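Local atomic coordinates of trans-2-enoyl-CoA reductase [NADH] (Treponema denticola ATCC 35405, PDB entry 4GGO), a protein that catalyses the NADH-dependent reduction of the carbon-carbon double bond of crotonyl-CoA and longer trans-2-enoyl-CoAs to the saturated acyl-CoA in fatty acid synthesis. Residues A[33-36]-A[37-41]; A[315-318]-A[319-323]; A[86-89]-A[90-93]; A[208-211]-A[212-216]. One frame throughout, in Å; residues are numbered along the deposited sequence.

All four contacts are local, each within one continuous run of chain, and they follow in series without nesting or crossing. Contact 1 comes first and spans the C-terminal end of helix 21-38. Contact 3 follows; it closes a short loop between strand 77-82 and helix 95-110. Contact 4 covers the first turns of helix 208-219, close to NAD-binding Ala121 and Leu148. Contact 2, at the end of helix 311-323, comes last. It lies far along the chain from contact 1, yet the two touch: Thr316 packs on Tyr34, Thr35, Arg38 and Ile39. That links the N-terminal helix to the catalytic region. Contacts 3 and 4 touch no other contact.

Contact 1 (A[33-36]-A[37-41]); sequences EYTK and KRITA
The Tyr34 ring and the Arg38 guanidinium are turned 72° apart and do not stack. Arg38 CB comes to the ring obliquely, 3.6 Å from Tyr34 CE2. The hydroxyl Tyr34 OH lies at the edge of the guanidinium, near its plane. It touches the aliphatic part of the arginine, at 3.7 Å from Arg38 CD. The two side chains run side by side in the same direction. Arg38 bends at chi2 (59°), which carries its CD toward the phenol oxygen.

One residue earlier along the helix, Glu33 and Lys37 also run alongside each other. Glu33 OE2 is 3.6 Å from Lys37 CE but 4.3 Å from Lys37 NZ. This is charge proximity and falls short of a salt bridge.

Both pairs belong to the last turn of an alpha helix. Arg38 N donates to Tyr34 O at 2.7 Å, and Ile39 N to Thr35 O at 2.8 Å with a nearly straight 164° angle. Ile39 is the first residue to leave helical geometry. Thr40 is the N-cap of the next helix, its OG1 bonded to Val43 N.

Thr35 and Ile39 form the buried side, with Thr35 CG2 4.0 Å from Ile39 CG1. They pack on helix 61-74 through Ile68 and Tyr74, while Tyr34 and Arg38 rest on Thr316 of helix 311-323.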
# COMPACT_ATOMS: atom_id res chain seq x y z
N GLU A 33 -2.42 -11.50 13.89
CA GLU A 33 -2.34 -11.51 15.35
C GLU A 33 -2.45 -10.10 15.93
O GLU A 33 -3.10 -9.90 16.95
CB GLU A 33 -1.05 -12.18 15.82
CG GLU A 33 -0.91 -12.23 17.34
CD GLU A 33 0.37 -12.91 17.79
OE1 GLU A 33 1.08 -13.49 16.94
OE2 GLU A 33 0.67 -12.87 19.01
N TYR A 34 -1.81 -9.14 15.27
CA TYR A 34 -1.89 -7.75 15.72
C TYR A 34 -3.32 -7.24 15.60
O TYR A 34 -3.84 -6.59 16.51
CB TYR A 34 -0.95 -6.84 14.93
CG TYR A 34 -1.08 -5.39 15.32
CD1 TYR A 34 -0.36 -4.87 16.39
CD2 TYR A 34 -1.92 -4.53 14.62
CE1 TYR A 34 -0.48 -3.55 16.76
CE2 TYR A 34 -2.05 -3.20 14.99
CZ TYR A 34 -1.32 -2.71 16.06
OH TYR A 34 -1.44 -1.39 16.42
N THR A 35 -3.95 -7.52 14.46
CA THR A 35 -5.30 -7.05 14.18
C THR A 35 -6.31 -7.56 15.21
O THR A 35 -7.20 -6.82 15.63
CB THR A 35 -5.75 -7.48 12.76
OG1 THR A 35 -4.82 -6.98 11.79
CG2 THR A 35 -7.13 -6.92 12.45
N LYS A 36 -6.16 -8.81 15.61
CA LYS A 36 -7.04 -9.39 16.62
C LYS A 36 -6.87 -8.70 17.97
O LYS A 36 -7.81 -8.60 18.76
CB LYS A 36 -6.79 -10.90 16.77
CG LYS A 36 -7.22 -11.72 15.56
CD LYS A 36 -6.91 -13.20 15.77
CE LYS A 36 -7.42 -14.04 14.61
NZ LYS A 36 -8.91 -13.99 14.51
N LYS A 37 -5.66 -8.22 18.23
CA LYS A 37 -5.37 -7.51 19.48
C LYS A 37 -5.72 -6.03 19.38
O LYS A 37 -6.02 -5.39 20.39
CB LYS A 37 -3.90 -7.66 19.86
CG LYS A 37 -3.44 -9.08 20.09
CD LYS A 37 -1.98 -9.12 20.51
CE LYS A 37 -1.50 -10.55 20.71
NZ LYS A 37 -2.34 -11.28 21.70
N ARG A 38 -5.67 -5.49 18.17
CA ARG A 38 -5.91 -4.07 17.96
C ARG A 38 -7.39 -3.76 17.83
O ARG A 38 -7.90 -2.83 18.47
CB ARG A 38 -5.16 -3.58 16.72
CG ARG A 38 -5.38 -2.11 16.39
CD ARG A 38 -4.96 -1.22 17.54
NE ARG A 38 -5.12 0.20 17.22
CZ ARG A 38 -6.25 0.88 17.38
NH1 ARG A 38 -7.33 0.27 17.85
NH2 ARG A 38 -6.30 2.17 17.06
N ILE A 39 -8.09 -4.53 17.01
CA ILE A 39 -9.52 -4.35 16.82
C ILE A 39 -10.28 -5.26 17.78
O ILE A 39 -10.72 -6.35 17.41
CB ILE A 39 -9.94 -4.66 15.37
CG1 ILE A 39 -9.00 -3.94 14.38
CG2 ILE A 39 -11.37 -4.23 15.12
CD1 ILE A 39 -9.05 -2.44 14.48
N THR A 40 -10.43 -4.80 19.02
CA THR A 40 -11.11 -5.57 20.05
C THR A 40 -12.60 -5.27 20.07
O THR A 40 -13.07 -4.34 19.41
CB THR A 40 -10.54 -5.28 21.44
OG1 THR A 40 -10.83 -3.92 21.80
CG2 THR A 40 -9.04 -5.50 21.47
N ALA A 41 -13.34 -6.04 20.86
CA ALA A 41 -14.78 -5.83 21.03
C ALA A 41 -15.05 -4.42 21.55
O ALA A 41 -16.06 -3.80 21.19
CB ALA A 41 -15.36 -6.87 21.97

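Contact 2 (A[315-318]-A[319-323]); sequences ITRL and YAERL
Ile315 CG2 meets the Tyr319 ring at CE1, 3.5 Å away, the two side chains crossing at a slant. The carbonyl Ile315 O lies at the edge of the same ring, near its plane. It also accepts the backbone bond from Tyr319 N. Leu318 crosses Arg322 at about a right angle, with its CD1 4.0 Å from Arg322 CB. Leu318 CG stands opposite its backbone N (chi1 173°), which sends CD1 over to Arg322. Leu318 CG is 4.2 Å from Leu323 CD1.

The helix widens here into a pi-type turn. Leu318 O takes its main bond from Leu323 N, five residues on, at 3.0 Å and 166°. The bond from Arg322 N to the same oxygen is weak.

Arg317 and Arg322 run side by side, with their guanidinium planes 69° apart. Arg317 NH1 and Arg322 NH2 are 3.9 Å apart. Asp342 pairs with both of these nitrogens and so probably offsets the like charges. A water accepts from Arg317 NH1 at 3.1 Å and from Arg322 NH1 at 2.9 Å, lying in the plane of the Arg322 guanidinium. Arg322 NH1 also donates to Glu321 O, approaching from above the carbonyl plane.

Further out, Arg317 is held by a salt bridge to Glu309 and a cation-pi contact with Trp343. Arg322 NH2 also bonds to Arg339 O. Ile315 and Leu318 pack on Tyr232 of strand 227-233. Tyr319 lies against Thr69 and Ala70 of helix 61-74, and the Ile315 side chain comes within about 4 Å of that of NAD-binding Tyr62.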
# COMPACT_ATOMS: atom_id res chain seq x y z
N ILE A 315 -3.48 0.90 8.96
CA ILE A 315 -4.80 0.55 8.44
C ILE A 315 -5.81 0.22 9.54
O ILE A 315 -6.98 0.58 9.44
CB ILE A 315 -4.71 -0.60 7.41
CG1 ILE A 315 -3.75 -0.21 6.28
CG2 ILE A 315 -6.08 -0.92 6.86
CD1 ILE A 315 -4.05 1.14 5.67
N THR A 316 -5.36 -0.46 10.59
CA THR A 316 -6.24 -0.71 11.73
C THR A 316 -6.69 0.62 12.34
O THR A 316 -7.85 0.76 12.72
CB THR A 316 -5.57 -1.58 12.81
OG1 THR A 316 -4.27 -1.06 13.12
CG2 THR A 316 -5.44 -3.02 12.34
N ARG A 317 -5.78 1.59 12.41
CA ARG A 317 -6.14 2.92 12.89
C ARG A 317 -7.11 3.59 11.93
O ARG A 317 -8.04 4.28 12.36
CB ARG A 317 -4.89 3.79 13.10
CG ARG A 317 -5.22 5.22 13.52
CD ARG A 317 -4.06 5.88 14.28
NE ARG A 317 -2.92 6.19 13.43
CZ ARG A 317 -2.76 7.34 12.77
NH1 ARG A 317 -3.69 8.28 12.87
NH2 ARG A 317 -1.69 7.54 12.03
N LEU A 318 -6.89 3.38 10.64
CA LEU A 318 -7.78 3.91 9.61
C LEU A 318 -9.22 3.41 9.78
O LEU A 318 -10.16 4.19 9.75
CB LEU A 318 -7.27 3.52 8.22
CG LEU A 318 -8.19 3.85 7.04
CD1 LEU A 318 -8.32 5.36 6.85
CD2 LEU A 318 -7.69 3.19 5.76
N TYR A 319 -9.37 2.10 9.97
CA TYR A 319 -10.69 1.50 10.16
C TYR A 319 -11.34 1.99 11.46
O TYR A 319 -12.49 2.41 11.47
CB TYR A 319 -10.59 -0.02 10.19
CG TYR A 319 -10.63 -0.70 8.83
CD1 TYR A 319 -9.57 -0.60 7.95
CD2 TYR A 319 -11.73 -1.46 8.45
CE1 TYR A 319 -9.60 -1.23 6.71
CE2 TYR A 319 -11.78 -2.10 7.22
CZ TYR A 319 -10.71 -1.98 6.35
OH TYR A 319 -10.75 -2.61 5.13
N ALA A 320 -10.58 1.92 12.55
CA ALA A 320 -11.12 2.19 13.87
C ALA A 320 -11.33 3.68 14.16
O ALA A 320 -12.27 4.05 14.86
CB ALA A 320 -10.22 1.58 14.94
N GLU A 321 -10.47 4.53 13.61
CA GLU A 321 -10.47 5.94 13.97
C GLU A 321 -10.86 6.89 12.83
O GLU A 321 -10.82 8.11 12.99
CB GLU A 321 -9.11 6.35 14.54
CG GLU A 321 -8.81 5.78 15.92
CD GLU A 321 -9.49 6.56 17.03
OE1 GLU A 321 -8.83 7.43 17.64
OE2 GLU A 321 -10.69 6.31 17.29
N ARG A 322 -11.23 6.33 11.68
CA ARG A 322 -11.69 7.15 10.56
C ARG A 322 -12.99 6.60 9.95
O ARG A 322 -14.01 7.28 9.93
CB ARG A 322 -10.63 7.26 9.47
CG ARG A 322 -9.33 7.93 9.89
CD ARG A 322 -9.54 9.40 10.22
NE ARG A 322 -8.27 10.11 10.38
CZ ARG A 322 -7.54 10.08 11.49
NH1 ARG A 322 -7.94 9.38 12.54
NH2 ARG A 322 -6.39 10.75 11.54
N LEU A 323 -12.92 5.37 9.46
CA LEU A 323 -14.05 4.77 8.74
C LEU A 323 -15.19 4.36 9.67
O LEU A 323 -16.35 4.66 9.41
CB LEU A 323 -13.58 3.57 7.92
CG LEU A 323 -12.44 3.82 6.93
CD1 LEU A 323 -12.11 2.55 6.16
CD2 LEU A 323 -12.80 4.95 5.98
O HOH W 1 -5.98 9.25 14.72

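Contact 3 (A[86-89]-A[90-93]); sequences AGSE and TKYG
The side chain of Glu89 runs obliquely across that of Thr90 at the head of a tight loop. Glu89 CG is 4.0 Å from Thr90 CG2. The loop joins strand 77-82 to helix 95-110 in the Rossmann-type NAD-binding fold. Its two arms run nearly antiparallel, 163° apart, but form no beta pairing.

Glu89 extends outward, CG anti to the backbone N (chi1 177°). Its carboxylate makes a weak, long ion pair with Arg397. Ser88 turns back over the bend. Its OG accepts a weak bond from Thr90 N at 3.5 Å, the single hydrogen bond between the arms.

The CA atoms of the arms come nearest at Gly87 and Gly93, and Gly87 CA lies 3.6 Å from Gly93 N; both residues are buried. Gly93 N is held by Tyr98 OH. The ring of Tyr92 leaves the loop and meets Phe398 edge-to-face.

The loop follows Glu84, which plays an important role in discriminating NADH from NADPH; the Ala86 side chain is about 7 Å from that of Glu84. Between the arms, Gly87 O is modelled 2.7 Å from Lys91 O; both are acceptors, and an approach this short is doubtful.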
# COMPACT_ATOMS: atom_id res chain seq x y z
N ALA A 86 2.57 -17.14 -10.19
CA ALA A 86 2.46 -18.35 -9.38
C ALA A 86 3.83 -18.97 -9.10
O ALA A 86 4.76 -18.82 -9.88
CB ALA A 86 1.54 -19.36 -10.04
N GLY A 87 3.93 -19.67 -7.97
CA GLY A 87 5.20 -20.20 -7.50
C GLY A 87 5.88 -21.21 -8.41
O GLY A 87 6.97 -20.94 -8.91
N SER A 88 5.22 -22.35 -8.61
CA SER A 88 5.80 -23.52 -9.28
C SER A 88 6.78 -24.29 -8.38
O SER A 88 7.27 -23.76 -7.38
CB SER A 88 6.43 -23.18 -10.64
OG SER A 88 7.60 -23.96 -10.87
N GLU A 89 7.06 -25.53 -8.76
CA GLU A 89 7.84 -26.45 -7.92
C GLU A 89 9.28 -26.00 -7.68
O GLU A 89 9.82 -26.19 -6.58
CB GLU A 89 7.81 -27.86 -8.52
CG GLU A 89 8.65 -28.88 -7.76
CD GLU A 89 8.56 -30.27 -8.37
OE1 GLU A 89 7.44 -30.66 -8.78
OE2 GLU A 89 9.59 -30.96 -8.43
N THR A 90 9.91 -25.41 -8.69
CA THR A 90 11.33 -25.10 -8.61
C THR A 90 11.65 -23.61 -8.69
O THR A 90 12.72 -23.18 -8.27
CB THR A 90 12.13 -25.83 -9.72
OG1 THR A 90 11.70 -25.37 -11.00
CG2 THR A 90 11.90 -27.34 -9.62
N LYS A 91 10.73 -22.82 -9.23
CA LYS A 91 10.97 -21.39 -9.40
C LYS A 91 10.20 -20.57 -8.38
O LYS A 91 9.32 -21.08 -7.69
CB LYS A 91 10.62 -20.96 -10.82
CG LYS A 91 11.31 -21.78 -11.90
CD LYS A 91 12.80 -21.91 -11.63
CE LYS A 91 13.46 -22.87 -12.61
NZ LYS A 91 14.88 -23.14 -12.25
N TYR A 92 10.54 -19.29 -8.27
CA TYR A 92 9.91 -18.41 -7.29
C TYR A 92 8.60 -17.82 -7.80
O TYR A 92 8.46 -17.52 -8.98
CB TYR A 92 10.84 -17.25 -6.93
CG TYR A 92 12.08 -17.64 -6.16
CD1 TYR A 92 12.02 -17.89 -4.80
CD2 TYR A 92 13.30 -17.74 -6.80
CE1 TYR A 92 13.16 -18.24 -4.09
CE2 TYR A 92 14.44 -18.08 -6.11
CZ TYR A 92 14.37 -18.33 -4.75
OH TYR A 92 15.50 -18.67 -4.05
N GLY A 93 7.66 -17.64 -6.89
CA GLY A 93 6.49 -16.82 -7.16
C GLY A 93 6.76 -15.44 -6.60
O GLY A 93 7.75 -15.24 -5.90

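Contact 4 (A[208-211]-A[212-216]); sequences EDWE and RWIKQ
Trp213 N donates to Asp209 O at 2.8 Å, and firm partners hold the Asp209 carboxylate: OD1 forms a salt bridge with Lys127, and OD2 bonds to Tyr146 OH. The same lysine makes a cation-pi contact with the Trp213 ring. Asp209 and Trp213 stand side by side, pointing the same way, and the carboxylate and indole planes are 79° apart. Asp209 OD2 comes 3.1 Å from Trp213 NE1. Further along the helix, Glu211 forms a salt bridge with Arg262, and Arg212 with Asp157 and Asp124.

Regular alpha-helical bonds run beneath these side chains. Lys215 N donates to Glu211 O at 2.9 Å with a 167° angle. Asp209 O also lies at the edge of the Trp213 ring, 3.1 Å from Trp213 CD1.

Trp210 and Ile214 run alongside each other. With chi1 at 180°, the Trp210 indole swings to the carbonyl side of its residue, toward Ile214 one turn on. Ile214 CG1 reaches the indole obliquely, 3.9 Å from Trp210 NE1. That nitrogen bonds to Thr229 OG1 on strand 227-233. The ring also packs on Leu256 and Ala260 of helix 248-266. Glu211 CG touches Lys215 CD at 3.9 Å, while their charged ends stay apart.

The helix therefore joins strand 227-233, helix 248-266 and helix 124-136. The side chain of Asp209 is about 3 Å from that of NAD-binding Leu148, and that of Trp213 about 4 Å from the side chain of Ala121. With Lys127 and Tyr146 both on its carboxylate, Asp209 is probably kept ionised beside the cofactor-binding residues.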
# COMPACT_ATOMS: atom_id res chain seq x y z
N GLU A 208 -8.28 6.93 -13.00
CA GLU A 208 -9.08 6.41 -14.11
C GLU A 208 -9.63 5.01 -13.84
O GLU A 208 -10.83 4.77 -13.97
CB GLU A 208 -8.30 6.43 -15.42
CG GLU A 208 -8.13 7.82 -16.02
CD GLU A 208 -7.67 7.78 -17.47
OE1 GLU A 208 -7.29 6.69 -17.94
OE2 GLU A 208 -7.69 8.84 -18.13
N ASP A 209 -8.74 4.09 -13.47
CA ASP A 209 -9.14 2.71 -13.23
C ASP A 209 -10.07 2.60 -12.02
O ASP A 209 -11.00 1.79 -12.01
CB ASP A 209 -7.92 1.81 -13.03
CG ASP A 209 -8.30 0.35 -12.85
OD1 ASP A 209 -9.00 -0.19 -13.73
OD2 ASP A 209 -7.90 -0.25 -11.83
N TRP A 210 -9.79 3.41 -11.01
CA TRP A 210 -10.61 3.45 -9.80
C TRP A 210 -12.06 3.78 -10.17
O TRP A 210 -12.98 3.08 -9.77
CB TRP A 210 -10.06 4.51 -8.84
CG TRP A 210 -10.82 4.66 -7.56
CD1 TRP A 210 -11.63 3.73 -6.97
CD2 TRP A 210 -10.83 5.81 -6.71
NE1 TRP A 210 -12.15 4.24 -5.81
CE2 TRP A 210 -11.68 5.51 -5.62
CE3 TRP A 210 -10.22 7.06 -6.76
CZ2 TRP A 210 -11.92 6.42 -4.59
CZ3 TRP A 210 -10.45 7.96 -5.74
CH2 TRP A 210 -11.30 7.64 -4.67
N GLU A 211 -12.23 4.86 -10.93
CA GLU A 211 -13.55 5.30 -11.36
C GLU A 211 -14.20 4.25 -12.26
O GLU A 211 -15.41 4.06 -12.23
CB GLU A 211 -13.45 6.64 -12.08
CG GLU A 211 -14.79 7.31 -12.33
CD GLU A 211 -14.65 8.71 -12.91
OE1 GLU A 211 -13.64 8.96 -13.60
OE2 GLU A 211 -15.54 9.55 -12.68
N ARG A 212 -13.38 3.57 -13.06
CA ARG A 212 -13.87 2.53 -13.94
C ARG A 212 -14.41 1.35 -13.13
O ARG A 212 -15.44 0.78 -13.46
CB ARG A 212 -12.77 2.06 -14.90
CG ARG A 212 -13.28 1.25 -16.08
CD ARG A 212 -12.14 0.79 -16.97
NE ARG A 212 -12.61 0.08 -18.16
CZ ARG A 212 -12.71 0.62 -19.37
NH1 ARG A 212 -12.36 1.89 -19.55
NH2 ARG A 212 -13.14 -0.10 -20.39
N TRP A 213 -13.69 1.00 -12.07
CA TRP A 213 -14.13 -0.06 -11.16
C TRP A 213 -15.48 0.29 -10.53
O TRP A 213 -16.39 -0.53 -10.50
CB TRP A 213 -13.10 -0.29 -10.05
CG TRP A 213 -12.05 -1.30 -10.39
CD1 TRP A 213 -10.79 -1.05 -10.86
CD2 TRP A 213 -12.16 -2.73 -10.28
NE1 TRP A 213 -10.11 -2.24 -11.05
CE2 TRP A 213 -10.94 -3.28 -10.71
CE3 TRP A 213 -13.18 -3.59 -9.88
CZ2 TRP A 213 -10.70 -4.65 -10.73
CZ3 TRP A 213 -12.95 -4.95 -9.90
CH2 TRP A 213 -11.72 -5.47 -10.32
N ILE A 214 -15.60 1.52 -10.04
CA ILE A 214 -16.81 1.97 -9.38
C ILE A 214 -18.01 2.03 -10.32
O ILE A 214 -19.09 1.53 -10.01
CB ILE A 214 -16.62 3.35 -8.71
CG1 ILE A 214 -15.49 3.28 -7.68
CG2 ILE A 214 -17.91 3.81 -8.05
CD1 ILE A 214 -15.70 2.24 -6.60
N LYS A 215 -17.82 2.65 -11.49
CA LYS A 215 -18.90 2.81 -12.46
C LYS A 215 -19.44 1.47 -12.96
O LYS A 215 -20.64 1.33 -13.18
CB LYS A 215 -18.44 3.68 -13.64
CG LYS A 215 -18.22 5.15 -13.27
CD LYS A 215 -17.69 5.94 -14.46
CE LYS A 215 -18.74 6.09 -15.54
NZ LYS A 215 -19.90 6.89 -15.08
N GLN A 216 -18.55 0.50 -13.15
CA GLN A 216 -18.97 -0.83 -13.58
C GLN A 216 -19.74 -1.56 -12.49
O GLN A 216 -20.76 -2.19 -12.76
CB GLN A 216 -17.77 -1.67 -14.02
CG GLN A 216 -17.18 -1.27 -15.37
CD GLN A 216 -16.22 -2.31 -15.92
OE1 GLN A 216 -16.19 -3.45 -15.45
NE2 GLN A 216 -15.42 -1.92 -16.91